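Local coordinates for protein regulator of nonsense transcripts 2 (Homo sapiens, PDB 4CEM) that acts as a factor in nonsense-mediated mRNA decay, represented here by the first of its three MIF4G domains, at residues A[13-18]-A[218-223]; A[20-25]-A[222-227]; A[26-31]-A[157-162]; A[204-209]-A[235-240]; A[208-213]-A[300-305]. One frame throughout, in Å; residues are numbered along the deposited sequence.

Contact 1: residues A[13-18]-A[218-223]; sequences QLHQEA and FNLSFP
L14 brings its CD2 to the ring of F222, 4.2 Å from CZ. The same leucine also packs on V211 of helix 209-218. H15 carries most of the contact. Its CB points toward the loop, and CG is anti to the backbone N (chi1 173°). The two rings form a T-shaped pair, with the edge of H15 turned to the face of F222. Their centroids are 5.2 Å apart and their planes meet at 88°. ND1 of H15 sits over the centre of the F222 ring. L220 covers part of one face of the imidazole in an off-centre CH-pi contact, its CB 4.1 Å from the centroid of the H15 ring. At the edge of the imidazole lies S221 O, which accepts a hydrogen bond from W19 NE1. No hydrogen bond joins the two segments themselves. One turn after L14, A18 closes the contact. Its CB meets the edge of the F222 ring at CD2, 3.9 Å away, and lies 3.7 Å from P223 CD. F222 therefore packs between helix 6-33 and helix 209-218, where it also touches A214 and A215. The T-shaped pair and the apolar contacts round it pack the loop after helix 209-218 on helix 6-33, within the all-helical MIF4G fold.

Contact 2: residues A[20-25]-A[222-227]; sequences ERHHLR and FPPSEI
H22 presents one face of its imidazole to two consecutive prolines, P223 and P224. Its CB points toward the loop, and chi1 of 175° sets CG anti to the backbone N. P223 CB lies over this face, 4.0 Å from the centroid of the H22 ring and offset toward the rim. P224 CD lies over the same face, 4.2 Å from that centroid. Both are CH-pi contacts. The side chains of H22 and P223 run antiparallel past one another, while H22 and P224 cross at about a right angle. E226 approaches the edge of the imidazole, with OE1 4.3 Å from H22 NE2 and not bonded to it. The carboxylate is engaged by K26 in a salt bridge. Its nearness could still help stabilise a positive charge on H22. R25 meets the loop with its base: CB is 4.0 Å from I227 CD1, and I227 also rests on I158 of helix 143-158. Beyond CG the R25 chain is extended as far as NE, and R21 CG lies over one face of its guanidinium, near the rim. That guanidinium forms salt bridges with D202, D201 and E155, and R21 also bridges to D201. Histidine-proline CH-pi packing thus fastens the interhelical loop to helix 6-33, while that helix's arginines reach acidic residues of the helical MIF4G domain.

Contact 3: residues A[26-31]-A[157-162]; sequences KELRSK and TIVGIF
R29 and V159 bring their backbones close, with CA atoms 4.2 Å apart, where helix 143-158 ends in a Schellman motif with G160 at positive phi. R29 CA makes a CA-H...O contact with V159 O at 3.3 Å, and this carbonyl also accepts a hydrogen bond from N32 ND2. The R29 side chain runs past the helix end and bends at chi3 (-86°), which turns NE to the I158 carbonyl. The NE to I158 O hydrogen bond is 2.8 Å long and nearly straight, at 172°. The acceptor lies close to the guanidinium plane, while the donor is tilted 29° from the carbonyl plane. A weak bond from NH2 reaches T157 O at 3.4 Å. NH2 has a second partner in D164, a salt bridge that helps fix the guanidinium at the turn. L28 also packs on V159: its CB is 3.5 Å from V159 CG2, and its CD1 touches the same methyl. Helix 6-33 thus lies against the C-terminal end of helix 143-158. S111 of helix 103-116 touches both L28 and V159, and I227 of the loop before helix 230-259 touches R29 and I158.

Contact 4: residues A[204-209]-A[235-240]; sequences AGLVPR and PFQNLL
A204 packs its methyl against the buried side of segment 235-240 of helix 230-259, at F236 and L240. A204 CB lies 3.4 Å from L240 CD1 and 4.1 Å from F236 CB. F236 meets A204 with its base only. Its CB faces the loop, but the ring leads away to I171 of helix 164-181 and I203 of helix 189-204. Q237 lies by the A204 carbonyl. CG is anti to the backbone N (chi1 -169°), and the bend at chi2 (140°) puts CD 3.7 Å from A204 O. Q237 NE2 comes within 3.2 Å of A204 O, but the angle is poor and no hydrogen bond is made. OE1 takes its hydrogen bond from K241 NZ. L206 and Q237 cross obliquely, with L206 CD2 3.9 Å from Q237 OE1. The same methyl is 4.2 Å from L240 CD1, so L206 also reaches the hydrophobic side. C196 touches both leucines from helix 189-204. G205, with positive phi, leaves helical geometry, and the chain turns toward helix 209-218. This is apolar packing of the turn after helix 189-204 on the flank of a long helix, as in the helical-hairpin build of MIF4G domains.

Contact 5: residues A[208-213]-A[300-305]; sequences PRKVKS and LADLLD
R209 reaches D302 with its backbone and D305 with its side chain. Its N donates to D302 O at 2.9 Å, while D305 N reaches the same oxygen from the opposite face. R209 CB lies 3.4 Å from D302 OD2. CG and CD then pass D305 OD1. The chain bends at chi3, and NE makes a salt bridge with D305 OD1 at 2.7 Å. NH2 shares that oxygen at 3.0 Å, so two nitrogens grip one atom side-on. NH2 also makes a weak bond to D305 O, and NH1 bonds to N307. Guanidinium and carboxylate planes stand 85° apart. K212 extends the network: its NZ bridges to D305 OD2 at 2.9 Å, from above the carboxylate plane. P208 CG rests on L303 CD2, 4.2 Å away. The start of helix 209-218 is thus tied to the Schellman end of helix 283-303. Helix 189-204 packs on L303 from C196 and I193, while helix 230-259 meets L304 through L240 and F244.

Contacts 1, 2 and 3 follow one another along helix 6-33, with neighbouring centres about 11 Å apart. Contacts 1 and 2 share F222 and P223 of the loop before helix 230-259. Contact 3 lies within the chain span they bridge, and touches contact 2 where R25 packs on I158. It closes before contacts 4 and 5 open. Those two start from the same stretch, share P208 and R209, have centres about 10 Å apart, and cross contacts 1 and 2 along the chain. Contact 5 also touches contact 1. Contacts 3 and 5 are farthest apart, about 26 Å between centres. Together the five tie the N-terminal helix and helices 143-158, 209-218, 230-259 and 283-303 into one all-helical domain.

Contact 1: residues A[13-18]-A[218-223]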
# COMPACT_ATOMS: atom_id res chain seq x y z
N GLN A 13 -17.47 5.53 11.79
CA GLN A 13 -16.88 4.43 11.03
C GLN A 13 -15.38 4.60 10.86
O GLN A 13 -14.62 3.67 11.14
CB GLN A 13 -17.55 4.26 9.65
CG GLN A 13 -18.71 3.28 9.65
CD GLN A 13 -18.28 1.85 9.94
OE1 GLN A 13 -17.38 1.32 9.29
NE2 GLN A 13 -18.92 1.23 10.93
N LEU A 14 -14.95 5.76 10.39
CA LEU A 14 -13.53 6.04 10.25
C LEU A 14 -12.82 5.71 11.56
O LEU A 14 -11.94 4.85 11.61
CB LEU A 14 -13.32 7.51 9.87
CG LEU A 14 -11.92 7.96 9.44
CD1 LEU A 14 -11.56 7.41 8.07
CD2 LEU A 14 -11.83 9.49 9.44
N HIS A 15 -13.27 6.36 12.63
CA HIS A 15 -12.79 6.13 14.00
C HIS A 15 -12.78 4.67 14.44
O HIS A 15 -11.86 4.24 15.12
CB HIS A 15 -13.64 7.00 14.93
CG HIS A 15 -13.40 6.77 16.40
ND1 HIS A 15 -12.41 7.38 17.08
CD2 HIS A 15 -14.10 6.02 17.32
CE1 HIS A 15 -12.47 7.02 18.37
NE2 HIS A 15 -13.50 6.19 18.51
N GLN A 16 -13.78 3.90 14.05
CA GLN A 16 -13.84 2.48 14.41
C GLN A 16 -12.79 1.66 13.66
O GLN A 16 -12.17 0.76 14.23
CB GLN A 16 -15.22 1.94 14.10
CG GLN A 16 -15.43 0.48 14.47
CD GLN A 16 -16.88 0.07 14.28
OE1 GLN A 16 -17.55 0.54 13.36
NE2 GLN A 16 -17.36 -0.80 15.15
N GLU A 17 -12.62 1.96 12.38
CA GLU A 17 -11.65 1.27 11.55
C GLU A 17 -10.23 1.59 11.99
O GLU A 17 -9.37 0.70 12.02
CB GLU A 17 -11.83 1.65 10.07
CG GLU A 17 -12.87 0.79 9.37
CD GLU A 17 -13.49 1.46 8.16
OE1 GLU A 17 -12.78 2.23 7.46
OE2 GLU A 17 -14.69 1.21 7.91
N ALA A 18 -10.00 2.85 12.31
CA ALA A 18 -8.72 3.30 12.83
C ALA A 18 -8.30 2.43 14.02
O ALA A 18 -7.18 1.92 14.06
CB ALA A 18 -8.83 4.75 13.25
N PHE A 218 -16.36 15.99 16.52
CA PHE A 218 -17.17 14.97 17.20
C PHE A 218 -16.55 14.45 18.50
O PHE A 218 -17.08 13.53 19.13
CB PHE A 218 -17.45 13.82 16.24
CG PHE A 218 -18.18 14.25 15.00
CD1 PHE A 218 -19.54 14.56 15.04
CD2 PHE A 218 -17.51 14.34 13.78
CE1 PHE A 218 -20.23 14.94 13.89
CE2 PHE A 218 -18.19 14.72 12.63
CZ PHE A 218 -19.55 15.03 12.69
N ASN A 219 -15.44 15.06 18.89
CA ASN A 219 -14.74 14.72 20.14
C ASN A 219 -14.44 13.23 20.23
O ASN A 219 -14.63 12.58 21.27
CB ASN A 219 -15.54 15.23 21.34
CG ASN A 219 -15.66 16.74 21.33
OD1 ASN A 219 -14.69 17.45 21.57
ND2 ASN A 219 -16.85 17.23 21.04
N LEU A 220 -13.96 12.70 19.12
CA LEU A 220 -13.48 11.34 19.03
C LEU A 220 -11.96 11.36 19.13
O LEU A 220 -11.29 12.14 18.46
CB LEU A 220 -13.89 10.76 17.68
CG LEU A 220 -15.39 10.73 17.41
CD1 LEU A 220 -15.64 10.40 15.93
CD2 LEU A 220 -16.11 9.75 18.34
N SER A 221 -11.43 10.47 19.97
CA SER A 221 -10.00 10.33 20.16
C SER A 221 -9.43 9.21 19.29
O SER A 221 -9.69 8.04 19.53
CB SER A 221 -9.72 10.02 21.63
OG SER A 221 -8.54 9.27 21.75
N PHE A 222 -8.61 9.58 18.31
CA PHE A 222 -8.04 8.62 17.36
C PHE A 222 -6.75 7.97 17.87
O PHE A 222 -6.07 8.54 18.72
CB PHE A 222 -7.78 9.31 16.01
CG PHE A 222 -9.01 9.44 15.17
CD1 PHE A 222 -9.92 10.46 15.41
CD2 PHE A 222 -9.28 8.52 14.16
CE1 PHE A 222 -11.06 10.58 14.64
CE2 PHE A 222 -10.42 8.64 13.38
CZ PHE A 222 -11.31 9.67 13.62
N PRO A 223 -6.38 6.78 17.32
CA PRO A 223 -5.28 6.02 17.89
C PRO A 223 -3.96 6.77 17.82
O PRO A 223 -3.72 7.50 16.89
CB PRO A 223 -5.21 4.76 16.99
CG PRO A 223 -6.40 4.80 16.11
CD PRO A 223 -6.80 6.24 16.02

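Contact 2: residues A[20-25]-A[222-227]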
# COMPACT_ATOMS: atom_id res chain seq x y z
N GLU A 20 -9.55 -0.58 15.10
CA GLU A 20 -9.40 -1.99 14.70
C GLU A 20 -8.03 -2.21 14.07
O GLU A 20 -7.29 -3.12 14.46
CB GLU A 20 -10.50 -2.40 13.71
CG GLU A 20 -11.83 -2.70 14.38
CD GLU A 20 -13.02 -2.65 13.42
OE1 GLU A 20 -12.85 -2.25 12.24
OE2 GLU A 20 -14.14 -2.99 13.86
N ARG A 21 -7.71 -1.36 13.11
CA ARG A 21 -6.40 -1.37 12.47
C ARG A 21 -5.29 -1.28 13.52
O ARG A 21 -4.34 -2.05 13.49
CB ARG A 21 -6.30 -0.22 11.46
CG ARG A 21 -5.10 -0.31 10.53
CD ARG A 21 -5.27 0.53 9.27
NE ARG A 21 -5.05 1.96 9.52
CZ ARG A 21 -6.02 2.87 9.70
NH1 ARG A 21 -7.31 2.53 9.66
NH2 ARG A 21 -5.69 4.14 9.93
N HIS A 22 -5.43 -0.35 14.45
CA HIS A 22 -4.38 -0.09 15.42
C HIS A 22 -4.22 -1.24 16.36
O HIS A 22 -3.10 -1.73 16.59
CB HIS A 22 -4.69 1.19 16.19
CG HIS A 22 -3.73 1.48 17.31
ND1 HIS A 22 -2.54 2.05 17.10
CD2 HIS A 22 -3.83 1.26 18.68
CE1 HIS A 22 -1.89 2.18 18.28
NE2 HIS A 22 -2.69 1.70 19.24
N HIS A 23 -5.32 -1.72 16.92
CA HIS A 23 -5.24 -2.80 17.88
C HIS A 23 -4.65 -4.04 17.28
O HIS A 23 -3.86 -4.72 17.93
CB HIS A 23 -6.61 -3.11 18.48
CG HIS A 23 -7.09 -2.07 19.47
ND1 HIS A 23 -6.29 -1.56 20.42
CD2 HIS A 23 -8.33 -1.46 19.63
CE1 HIS A 23 -6.97 -0.66 21.16
NE2 HIS A 23 -8.23 -0.61 20.67
N LEU A 24 -5.01 -4.36 16.04
CA LEU A 24 -4.48 -5.55 15.37
C LEU A 24 -2.97 -5.48 15.16
O LEU A 24 -2.23 -6.42 15.48
CB LEU A 24 -5.16 -5.77 14.01
CG LEU A 24 -4.69 -7.01 13.23
CD1 LEU A 24 -4.77 -8.24 14.11
CD2 LEU A 24 -5.50 -7.17 11.95
N ARG A 25 -2.52 -4.35 14.63
CA ARG A 25 -1.10 -4.13 14.38
C ARG A 25 -0.27 -4.26 15.66
O ARG A 25 0.82 -4.84 15.64
CB ARG A 25 -0.90 -2.74 13.78
CG ARG A 25 -1.34 -2.63 12.33
CD ARG A 25 -1.11 -1.23 11.80
NE ARG A 25 -1.54 -1.11 10.41
CZ ARG A 25 -1.50 0.01 9.69
NH1 ARG A 25 -1.05 1.14 10.22
NH2 ARG A 25 -1.92 0.00 8.44
N PHE A 222 -8.61 9.58 18.31
CA PHE A 222 -8.04 8.62 17.36
C PHE A 222 -6.75 7.97 17.87
O PHE A 222 -6.07 8.54 18.72
CB PHE A 222 -7.78 9.31 16.01
CG PHE A 222 -9.01 9.44 15.17
CD1 PHE A 222 -9.92 10.46 15.41
CD2 PHE A 222 -9.28 8.52 14.16
CE1 PHE A 222 -11.06 10.58 14.64
CE2 PHE A 222 -10.42 8.64 13.38
CZ PHE A 222 -11.31 9.67 13.62
N PRO A 223 -6.38 6.78 17.32
CA PRO A 223 -5.28 6.02 17.89
C PRO A 223 -3.96 6.77 17.82
O PRO A 223 -3.72 7.50 16.89
CB PRO A 223 -5.21 4.76 16.99
CG PRO A 223 -6.40 4.80 16.11
CD PRO A 223 -6.80 6.24 16.02
N PRO A 224 -3.10 6.56 18.81
CA PRO A 224 -1.81 7.24 18.77
C PRO A 224 -0.83 6.54 17.82
O PRO A 224 -0.95 5.33 17.60
CB PRO A 224 -1.33 7.13 20.22
CG PRO A 224 -1.91 5.83 20.69
CD PRO A 224 -3.16 5.56 19.89
N SER A 225 0.12 7.30 17.27
CA SER A 225 1.23 6.71 16.53
C SER A 225 2.29 6.25 17.52
O SER A 225 2.93 7.08 18.16
CB SER A 225 1.86 7.71 15.56
OG SER A 225 3.07 7.20 15.03
N GLU A 226 2.46 4.93 17.65
CA GLU A 226 3.39 4.36 18.64
C GLU A 226 4.27 3.24 18.09
O GLU A 226 4.95 2.56 18.86
CB GLU A 226 2.61 3.78 19.81
CG GLU A 226 1.59 4.71 20.44
CD GLU A 226 0.97 4.10 21.68
OE1 GLU A 226 0.62 2.89 21.63
OE2 GLU A 226 0.83 4.84 22.69
N ILE A 227 4.28 3.04 16.78
CA ILE A 227 4.94 1.87 16.21
C ILE A 227 6.29 2.29 15.64
O ILE A 227 7.33 1.87 16.14
CB ILE A 227 4.06 1.18 15.17
CG1 ILE A 227 2.85 0.55 15.88
CG2 ILE A 227 4.85 0.13 14.41
CD1 ILE A 227 1.80 -0.02 14.95

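Contact 3: residues A[26-31]-A[157-162]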
# COMPACT_ATOMS: atom_id res chain seq x y z
N LYS A 26 -0.79 -3.71 16.75
CA LYS A 26 -0.13 -3.70 18.05
C LYS A 26 0.00 -5.11 18.59
O LYS A 26 1.00 -5.47 19.20
CB LYS A 26 -0.95 -2.86 19.02
CG LYS A 26 -0.16 -2.20 20.13
CD LYS A 26 0.55 -0.95 19.64
CE LYS A 26 1.17 -0.19 20.80
NZ LYS A 26 0.15 0.12 21.84
N GLU A 27 -1.03 -5.90 18.34
CA GLU A 27 -1.11 -7.27 18.82
C GLU A 27 -0.16 -8.17 18.01
O GLU A 27 0.63 -8.91 18.58
CB GLU A 27 -2.57 -7.74 18.69
CG GLU A 27 -2.93 -8.99 19.47
CD GLU A 27 -4.15 -9.72 18.91
OE1 GLU A 27 -4.98 -9.10 18.20
OE2 GLU A 27 -4.29 -10.94 19.17
N LEU A 28 -0.24 -8.07 16.69
CA LEU A 28 0.64 -8.81 15.79
C LEU A 28 2.11 -8.46 15.93
O LEU A 28 2.96 -9.35 15.93
CB LEU A 28 0.21 -8.58 14.33
CG LEU A 28 -0.95 -9.46 13.86
CD1 LEU A 28 -1.23 -9.21 12.39
CD2 LEU A 28 -0.64 -10.93 14.12
N ARG A 29 2.42 -7.17 16.06
CA ARG A 29 3.80 -6.73 16.25
C ARG A 29 4.39 -7.33 17.53
O ARG A 29 5.54 -7.76 17.55
CB ARG A 29 3.91 -5.19 16.26
CG ARG A 29 5.18 -4.60 16.88
CD ARG A 29 5.36 -3.12 16.56
NE ARG A 29 6.03 -2.97 15.28
CZ ARG A 29 7.28 -2.54 15.09
NH1 ARG A 29 8.03 -2.15 16.11
NH2 ARG A 29 7.76 -2.47 13.87
N SER A 30 3.59 -7.37 18.59
CA SER A 30 4.06 -7.91 19.86
C SER A 30 4.46 -9.38 19.72
O SER A 30 5.58 -9.76 20.09
CB SER A 30 2.98 -7.76 20.93
OG SER A 30 3.48 -8.11 22.20
N LYS A 31 3.56 -10.19 19.16
CA LYS A 31 3.83 -11.62 18.94
C LYS A 31 5.01 -11.88 18.03
O LYS A 31 5.82 -12.77 18.29
CB LYS A 31 2.60 -12.34 18.35
CG LYS A 31 1.86 -13.20 19.36
CD LYS A 31 1.01 -14.28 18.69
CE LYS A 31 0.97 -15.56 19.53
NZ LYS A 31 0.22 -16.64 18.84
N THR A 157 6.35 -4.85 7.72
CA THR A 157 7.24 -4.09 8.58
C THR A 157 6.50 -3.68 9.86
O THR A 157 6.95 -3.97 10.96
CB THR A 157 7.81 -2.86 7.83
OG1 THR A 157 8.28 -3.26 6.53
CG2 THR A 157 8.96 -2.24 8.61
N ILE A 158 5.34 -3.05 9.71
CA ILE A 158 4.57 -2.57 10.87
C ILE A 158 4.33 -3.68 11.87
O ILE A 158 4.42 -3.49 13.08
CB ILE A 158 3.20 -2.01 10.47
CG1 ILE A 158 3.35 -0.76 9.61
CG2 ILE A 158 2.41 -1.66 11.72
CD1 ILE A 158 2.06 -0.34 8.96
N VAL A 159 4.04 -4.85 11.33
CA VAL A 159 3.70 -6.03 12.12
C VAL A 159 4.95 -6.75 12.66
O VAL A 159 4.84 -7.76 13.34
CB VAL A 159 2.79 -6.94 11.25
CG1 VAL A 159 3.20 -8.41 11.28
CG2 VAL A 159 1.33 -6.70 11.60
N GLY A 160 6.14 -6.22 12.37
CA GLY A 160 7.38 -6.71 12.98
C GLY A 160 7.98 -8.00 12.43
O GLY A 160 8.91 -8.55 13.03
N ILE A 161 7.46 -8.49 11.31
CA ILE A 161 8.06 -9.63 10.62
C ILE A 161 9.41 -9.20 10.05
O ILE A 161 10.41 -9.90 10.20
CB ILE A 161 7.13 -10.18 9.52
CG1 ILE A 161 5.92 -10.86 10.16
CG2 ILE A 161 7.87 -11.17 8.63
CD1 ILE A 161 4.78 -11.15 9.21
N PHE A 162 9.43 -8.03 9.41
CA PHE A 162 10.68 -7.32 9.11
C PHE A 162 11.03 -6.32 10.22
O PHE A 162 10.14 -5.68 10.78
CB PHE A 162 10.58 -6.55 7.80
CG PHE A 162 10.27 -7.40 6.61
CD1 PHE A 162 10.64 -8.74 6.55
CD2 PHE A 162 9.64 -6.84 5.51
CE1 PHE A 162 10.35 -9.51 5.44
CE2 PHE A 162 9.35 -7.61 4.39
CZ PHE A 162 9.71 -8.94 4.36

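Contact 4: residues A[204-209]-A[235-240]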
# COMPACT_ATOMS: atom_id res chain seq x y z
N ALA A 204 4.51 6.89 7.68
CA ALA A 204 4.84 8.29 7.36
C ALA A 204 4.47 9.29 8.45
O ALA A 204 4.73 10.48 8.31
CB ALA A 204 4.17 8.69 6.05
N GLY A 205 3.83 8.81 9.52
CA GLY A 205 3.30 9.71 10.56
C GLY A 205 2.11 10.54 10.10
O GLY A 205 1.82 11.58 10.68
N LEU A 206 1.40 10.10 9.07
CA LEU A 206 0.29 10.88 8.55
C LEU A 206 -0.83 11.04 9.57
O LEU A 206 -1.14 10.11 10.31
CB LEU A 206 -0.29 10.24 7.29
CG LEU A 206 0.60 10.19 6.04
CD1 LEU A 206 -0.30 9.93 4.84
CD2 LEU A 206 1.42 11.45 5.82
N VAL A 207 -1.41 12.23 9.61
CA VAL A 207 -2.67 12.46 10.29
C VAL A 207 -3.53 13.30 9.35
O VAL A 207 -3.42 14.52 9.35
CB VAL A 207 -2.49 13.20 11.63
CG1 VAL A 207 -3.82 13.27 12.37
CG2 VAL A 207 -1.44 12.51 12.48
N PRO A 208 -4.36 12.64 8.52
CA PRO A 208 -5.14 13.33 7.49
C PRO A 208 -6.11 14.38 8.01
O PRO A 208 -6.54 14.34 9.17
CB PRO A 208 -5.95 12.21 6.84
CG PRO A 208 -5.22 10.95 7.16
CD PRO A 208 -4.56 11.18 8.48
N ARG A 209 -6.50 15.30 7.12
CA ARG A 209 -7.44 16.36 7.45
C ARG A 209 -8.80 15.81 7.90
O ARG A 209 -9.37 16.32 8.85
CB ARG A 209 -7.61 17.30 6.25
CG ARG A 209 -8.35 18.60 6.57
CD ARG A 209 -7.97 19.73 5.61
NE ARG A 209 -6.55 20.10 5.71
CZ ARG A 209 -5.97 21.08 5.02
NH1 ARG A 209 -6.67 21.82 4.17
NH2 ARG A 209 -4.67 21.32 5.18
N PRO A 235 11.63 10.83 6.97
CA PRO A 235 12.00 10.64 5.56
C PRO A 235 10.80 10.29 4.68
O PRO A 235 10.67 10.84 3.58
CB PRO A 235 12.97 9.46 5.61
CG PRO A 235 13.53 9.48 6.98
CD PRO A 235 12.43 9.98 7.87
N PHE A 236 9.93 9.41 5.17
CA PHE A 236 8.75 9.02 4.40
C PHE A 236 7.82 10.20 4.18
O PHE A 236 7.28 10.37 3.08
CB PHE A 236 8.02 7.85 5.09
CG PHE A 236 8.86 6.60 5.19
CD1 PHE A 236 8.90 5.70 4.15
CD2 PHE A 236 9.63 6.37 6.31
CE1 PHE A 236 9.69 4.56 4.23
CE2 PHE A 236 10.43 5.24 6.40
CZ PHE A 236 10.45 4.34 5.35
N GLN A 237 7.64 11.04 5.20
CA GLN A 237 6.79 12.21 5.04
C GLN A 237 7.38 13.18 4.02
O GLN A 237 6.67 13.67 3.15
CB GLN A 237 6.54 12.93 6.37
CG GLN A 237 5.45 14.00 6.26
CD GLN A 237 4.51 14.06 7.45
OE1 GLN A 237 3.29 14.56 7.23
NE2 GLN A 237 4.86 13.66 8.56
N ASN A 238 8.69 13.40 4.09
CA ASN A 238 9.37 14.24 3.09
C ASN A 238 9.12 13.78 1.65
O ASN A 238 8.75 14.59 0.79
CB ASN A 238 10.88 14.30 3.35
CG ASN A 238 11.22 14.88 4.71
OD1 ASN A 238 10.40 15.55 5.35
ND2 ASN A 238 12.44 14.61 5.17
N LEU A 239 9.30 12.48 1.39
CA LEU A 239 9.05 11.93 0.05
C LEU A 239 7.62 12.21 -0.41
O LEU A 239 7.40 12.66 -1.54
CB LEU A 239 9.31 10.42 0.01
CG LEU A 239 10.76 9.95 0.14
CD1 LEU A 239 10.84 8.44 -0.01
CD2 LEU A 239 11.69 10.64 -0.86
N LEU A 240 6.66 11.97 0.47
CA LEU A 240 5.26 12.16 0.12
C LEU A 240 4.92 13.61 -0.22
O LEU A 240 4.19 13.86 -1.17
CB LEU A 240 4.36 11.64 1.25
CG LEU A 240 4.44 10.13 1.46
CD1 LEU A 240 3.88 9.74 2.82
CD2 LEU A 240 3.70 9.40 0.34

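Contact 5: residues A[208-213]-A[300-305]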
# COMPACT_ATOMS: atom_id res chain seq x y z
N PRO A 208 -4.36 12.64 8.52
CA PRO A 208 -5.14 13.33 7.49
C PRO A 208 -6.11 14.38 8.01
O PRO A 208 -6.54 14.34 9.17
CB PRO A 208 -5.95 12.21 6.84
CG PRO A 208 -5.22 10.95 7.16
CD PRO A 208 -4.56 11.18 8.48
N ARG A 209 -6.50 15.30 7.12
CA ARG A 209 -7.44 16.36 7.45
C ARG A 209 -8.80 15.81 7.90
O ARG A 209 -9.37 16.32 8.85
CB ARG A 209 -7.61 17.30 6.25
CG ARG A 209 -8.35 18.60 6.57
CD ARG A 209 -7.97 19.73 5.61
NE ARG A 209 -6.55 20.10 5.71
CZ ARG A 209 -5.97 21.08 5.02
NH1 ARG A 209 -6.67 21.82 4.17
NH2 ARG A 209 -4.67 21.32 5.18
N LYS A 210 -9.30 14.76 7.24
CA LYS A 210 -10.56 14.13 7.66
C LYS A 210 -10.50 13.68 9.13
O LYS A 210 -11.44 13.92 9.89
CB LYS A 210 -10.89 12.89 6.81
CG LYS A 210 -11.15 13.15 5.34
CD LYS A 210 -11.97 12.03 4.71
CE LYS A 210 -12.24 12.29 3.23
NZ LYS A 210 -13.44 11.55 2.74
N VAL A 211 -9.41 13.02 9.50
CA VAL A 211 -9.26 12.52 10.86
C VAL A 211 -9.20 13.69 11.84
O VAL A 211 -9.87 13.67 12.88
CB VAL A 211 -7.99 11.66 11.03
CG1 VAL A 211 -7.78 11.28 12.50
CG2 VAL A 211 -8.04 10.42 10.15
N LYS A 212 -8.41 14.70 11.50
CA LYS A 212 -8.30 15.88 12.35
C LYS A 212 -9.67 16.51 12.52
O LYS A 212 -10.11 16.78 13.64
CB LYS A 212 -7.32 16.89 11.77
CG LYS A 212 -5.87 16.48 11.91
CD LYS A 212 -4.97 17.67 11.63
CE LYS A 212 -3.50 17.31 11.65
NZ LYS A 212 -2.67 18.54 11.50
N SER A 213 -10.33 16.73 11.39
CA SER A 213 -11.66 17.32 11.39
C SER A 213 -12.67 16.49 12.18
O SER A 213 -13.47 17.03 12.94
CB SER A 213 -12.13 17.50 9.95
OG SER A 213 -11.32 18.46 9.30
N LEU A 300 -5.10 13.21 -1.96
CA LEU A 300 -3.78 13.11 -1.33
C LEU A 300 -3.42 14.34 -0.49
O LEU A 300 -2.66 14.24 0.47
CB LEU A 300 -2.71 12.89 -2.41
CG LEU A 300 -1.26 12.67 -1.93
CD1 LEU A 300 -1.19 11.45 -1.03
CD2 LEU A 300 -0.31 12.53 -3.10
N ALA A 301 -3.95 15.49 -0.87
CA ALA A 301 -3.77 16.71 -0.08
C ALA A 301 -4.36 16.51 1.31
O ALA A 301 -3.81 16.95 2.31
CB ALA A 301 -4.45 17.88 -0.78
N ASP A 302 -5.51 15.84 1.35
CA ASP A 302 -6.16 15.54 2.60
C ASP A 302 -5.29 14.63 3.47
O ASP A 302 -4.98 14.96 4.62
CB ASP A 302 -7.50 14.87 2.35
CG ASP A 302 -8.20 14.54 3.63
OD1 ASP A 302 -7.77 13.58 4.31
OD2 ASP A 302 -9.16 15.26 3.97
N LEU A 303 -4.91 13.48 2.91
CA LEU A 303 -4.07 12.51 3.61
C LEU A 303 -2.81 13.20 4.16
O LEU A 303 -2.41 12.95 5.29
CB LEU A 303 -3.73 11.34 2.68
CG LEU A 303 -4.85 10.33 2.37
CD1 LEU A 303 -4.73 9.76 0.96
CD2 LEU A 303 -4.92 9.20 3.38
N LEU A 304 -2.21 14.08 3.37
CA LEU A 304 -1.04 14.81 3.82
C LEU A 304 -1.38 16.12 4.56
O LEU A 304 -0.47 16.82 5.00
CB LEU A 304 -0.12 15.09 2.63
CG LEU A 304 0.32 13.85 1.85
CD1 LEU A 304 1.23 14.22 0.69
CD2 LEU A 304 1.01 12.86 2.78
N ASP A 305 -2.67 16.44 4.71
CA ASP A 305 -3.14 17.66 5.37
C ASP A 305 -2.63 18.96 4.72
O ASP A 305 -2.43 19.97 5.39
CB ASP A 305 -2.80 17.64 6.87
CG ASP A 305 -3.48 18.78 7.66
OD1 ASP A 305 -4.59 19.22 7.28
OD2 ASP A 305 -2.87 19.24 8.66